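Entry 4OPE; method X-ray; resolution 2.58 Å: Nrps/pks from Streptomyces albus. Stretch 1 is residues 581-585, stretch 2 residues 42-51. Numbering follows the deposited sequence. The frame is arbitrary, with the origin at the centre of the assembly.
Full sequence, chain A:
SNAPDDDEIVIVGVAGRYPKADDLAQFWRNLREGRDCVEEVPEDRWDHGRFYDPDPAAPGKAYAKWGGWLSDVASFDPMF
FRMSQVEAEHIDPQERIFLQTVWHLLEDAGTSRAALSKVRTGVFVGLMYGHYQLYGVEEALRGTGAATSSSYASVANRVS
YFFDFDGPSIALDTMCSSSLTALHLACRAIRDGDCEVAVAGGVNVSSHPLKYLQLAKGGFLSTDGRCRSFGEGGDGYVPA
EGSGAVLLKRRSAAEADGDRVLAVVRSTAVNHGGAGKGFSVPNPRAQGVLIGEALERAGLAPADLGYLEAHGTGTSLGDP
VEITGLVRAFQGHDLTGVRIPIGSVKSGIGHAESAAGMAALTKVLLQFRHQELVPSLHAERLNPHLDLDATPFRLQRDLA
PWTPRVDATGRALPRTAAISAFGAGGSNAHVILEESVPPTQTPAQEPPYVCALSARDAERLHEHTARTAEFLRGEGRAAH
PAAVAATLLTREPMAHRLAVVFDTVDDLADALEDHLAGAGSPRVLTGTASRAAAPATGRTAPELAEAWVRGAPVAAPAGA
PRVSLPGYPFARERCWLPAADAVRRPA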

# COMPACT_ATOMS: atom_id res chain seq x y z
N ASP A 581 -5.31 5.56 28.96
CA ASP A 581 -4.60 5.77 30.21
C ASP A 581 -4.52 4.51 31.08
O ASP A 581 -3.78 4.49 32.06
CB ASP A 581 -5.23 6.95 30.96
CG ASP A 581 -5.33 8.20 30.07
OD1 ASP A 581 -4.46 8.37 29.16
OD2 ASP A 581 -6.29 8.99 30.25
N ALA A 582 -5.26 3.46 30.72
CA ALA A 582 -5.13 2.14 31.36
C ALA A 582 -3.67 1.65 31.50
O ALA A 582 -3.29 1.16 32.57
CB ALA A 582 -5.97 1.11 30.60
N VAL A 583 -2.86 1.82 30.44
CA VAL A 583 -1.52 1.22 30.36
C VAL A 583 -0.46 2.03 31.12
O VAL A 583 0.69 1.63 31.20
CB VAL A 583 -1.06 0.93 28.88
CG1 VAL A 583 -2.02 -0.05 28.20
CG2 VAL A 583 -0.91 2.20 28.02
N ARG A 584 -0.88 3.13 31.72
CA ARG A 584 -0.02 3.92 32.62
C ARG A 584 -0.34 3.68 34.09
O ARG A 584 -1.23 2.89 34.43
CB ARG A 584 -0.20 5.40 32.28
CG ARG A 584 -0.06 5.68 30.80
CD ARG A 584 -0.58 7.05 30.43
NE ARG A 584 0.09 8.09 31.19
CZ ARG A 584 -0.17 9.38 31.05
NH1 ARG A 584 -1.07 9.76 30.15
NH2 ARG A 584 0.47 10.29 31.77
N ARG A 585 0.39 4.37 34.97
CA ARG A 585 0.17 4.32 36.42
C ARG A 585 -1.16 5.01 36.79
O ARG A 585 -1.85 4.62 37.74
CB ARG A 585 1.33 5.00 37.16
CG ARG A 585 2.71 4.34 36.95
CD ARG A 585 3.85 5.37 36.91
NE ARG A 585 5.06 4.91 36.18
CZ ARG A 585 5.19 4.82 34.85
NH1 ARG A 585 4.18 5.11 34.03
NH2 ARG A 585 6.34 4.40 34.33
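Stretch 2 (42-51) PEDRWDHGRF

Stretch 2 packs against stretch 1 as a loop on the end of a 3-10 segment and the residues that follow it, a contact anchored by two hydrogen bonds to backbone carbonyls, with a small apolar patch beside the first and arginine side chains spread over the flanks. The two pieces lie more than 500 residues apart in the sequence, and together they bury 528 Å².

Stretch 1 ends a 3-10 segment at Val583 and then continues with an extended Arg584. Stretch 2 is mostly loop, with helical backbone angles at residues 48-50, so no crossing angle applies. Overall, stretch 2 runs broadly across stretch 1 rather than alongside it. The closest CA atoms of the two stretches are those of Arg584 and Trp46, 4.4 Å apart.

The central link is backbone to backbone. The N of Asp47 donates to the O of Val583 at 2.9 Å, and an angle of 177° makes the bond almost perfectly straight. Just beside it, Trp46 is extended, and its CB lies 3.5 Å from CG2 of Val583. The tryptophan ring leads away from stretch 1; the contact to valine is therefore made by the base of the side chain rather than by the indole. A compact, branched valine suits this buried spot, since it fills space beside the backbone without any polar group to satisfy.

Arg50 supplies the second anchor. Its CA-to-CB bond points toward stretch 1, and NH2 of Arg50 donates a hydrogen bond to the O of Ala582 at 2.8 Å, with an N-H...O angle of 172°. The O of Arg584 also lies near the edge of this guanidinium, 3.4 Å from NH2 of Arg50, while the O of Val583 sits over one face. A planar cation is well suited to a place where several carbonyls converge.

The arginines of stretch 1 reach back in turn. The O of Asp44 lies over one face of the Arg584 guanidinium, 3.6 Å from CZ of Arg584. Arg585, the residue of stretch 1 most covered by stretch 2, slots its guanidinium between two side chains: OD1 of Asp47 is over one face and CG of Glu43 over the opposite one, 3.7 Å from NH2 of Arg585. The salt bridge from NH2 of Arg585 to OD1 of Asp47, at 3.5 Å, is one of charge alone, because the oxygen stands well out of the guanidinium plane.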

# COMPACT_ATOMS: atom_id res chain seq x y z
N PRO A 42 8.98 6.53 27.73
CA PRO A 42 8.52 7.60 28.56
C PRO A 42 7.37 7.19 29.46
O PRO A 42 6.51 6.44 29.04
CB PRO A 42 8.05 8.66 27.55
CG PRO A 42 8.84 8.38 26.34
CD PRO A 42 9.09 6.91 26.31
N GLU A 43 7.35 7.70 30.69
CA GLU A 43 6.25 7.51 31.61
C GLU A 43 4.92 7.86 30.98
O GLU A 43 3.97 7.12 31.12
CB GLU A 43 6.42 8.39 32.83
CG GLU A 43 7.45 7.85 33.80
CD GLU A 43 7.51 8.65 35.09
OE1 GLU A 43 6.43 8.99 35.67
OE2 GLU A 43 8.66 8.94 35.52
N ASP A 44 4.84 8.97 30.26
CA ASP A 44 3.54 9.41 29.73
C ASP A 44 2.96 8.57 28.57
O ASP A 44 1.84 8.85 28.12
CB ASP A 44 3.50 10.92 29.44
CG ASP A 44 4.49 11.37 28.42
OD1 ASP A 44 5.32 10.58 27.94
OD2 ASP A 44 4.43 12.56 28.09
N ARG A 45 3.70 7.55 28.12
CA ARG A 45 3.21 6.65 27.09
C ARG A 45 2.60 5.42 27.72
O ARG A 45 1.48 5.07 27.42
CB ARG A 45 4.35 6.18 26.17
CG ARG A 45 5.09 7.27 25.46
CD ARG A 45 4.23 8.00 24.45
NE ARG A 45 5.12 8.75 23.58
CZ ARG A 45 5.41 8.44 22.32
NH1 ARG A 45 6.26 9.21 21.65
NH2 ARG A 45 4.85 7.38 21.72
N TRP A 46 3.38 4.74 28.54
CA TRP A 46 2.88 3.60 29.28
C TRP A 46 3.89 3.24 30.35
O TRP A 46 5.04 3.72 30.32
CB TRP A 46 2.57 2.38 28.38
CG TRP A 46 3.75 1.75 27.72
CD1 TRP A 46 4.66 0.93 28.29
CD2 TRP A 46 4.13 1.87 26.35
NE1 TRP A 46 5.61 0.54 27.37
CE2 TRP A 46 5.30 1.09 26.17
CE3 TRP A 46 3.60 2.55 25.25
CZ2 TRP A 46 5.94 0.97 24.94
CZ3 TRP A 46 4.23 2.41 24.03
CH2 TRP A 46 5.39 1.65 23.89
N ASP A 47 3.42 2.45 31.31
CA ASP A 47 4.19 2.01 32.44
C ASP A 47 4.89 0.76 31.95
O ASP A 47 4.28 -0.30 31.81
CB ASP A 47 3.25 1.72 33.62
CG ASP A 47 3.97 1.11 34.85
OD1 ASP A 47 5.22 1.13 34.93
OD2 ASP A 47 3.24 0.60 35.74
N HIS A 48 6.16 0.90 31.65
CA HIS A 48 6.91 -0.21 31.13
C HIS A 48 7.25 -1.24 32.22
O HIS A 48 7.56 -2.39 31.90
CB HIS A 48 8.17 0.26 30.41
CG HIS A 48 8.66 -0.72 29.40
ND1 HIS A 48 7.91 -1.09 28.31
CD2 HIS A 48 9.81 -1.43 29.32
CE1 HIS A 48 8.58 -1.98 27.60
NE2 HIS A 48 9.74 -2.20 28.19
N GLY A 49 7.19 -0.84 33.49
CA GLY A 49 7.28 -1.79 34.61
C GLY A 49 6.37 -3.00 34.44
O GLY A 49 6.81 -4.12 34.59
N ARG A 50 5.10 -2.78 34.06
CA ARG A 50 4.14 -3.90 33.87
C ARG A 50 4.57 -4.97 32.88
O ARG A 50 3.96 -6.03 32.85
CB ARG A 50 2.77 -3.41 33.38
CG ARG A 50 2.33 -2.09 33.97
CD ARG A 50 0.91 -2.18 34.49
NE ARG A 50 -0.10 -2.49 33.46
CZ ARG A 50 -1.08 -1.66 33.08
NH1 ARG A 50 -1.96 -2.05 32.16
NH2 ARG A 50 -1.18 -0.44 33.62
N PHE A 51 5.54 -4.66 32.02
CA PHE A 51 5.88 -5.48 30.86
C PHE A 51 7.36 -5.82 30.75
O PHE A 51 7.74 -6.59 29.86
CB PHE A 51 5.50 -4.75 29.58
CG PHE A 51 4.16 -4.09 29.61
CD1 PHE A 51 2.99 -4.84 29.65
CD2 PHE A 51 4.07 -2.72 29.57
CE1 PHE A 51 1.75 -4.23 29.68
CE2 PHE A 51 2.83 -2.11 29.59
CZ PHE A 51 1.67 -2.87 29.65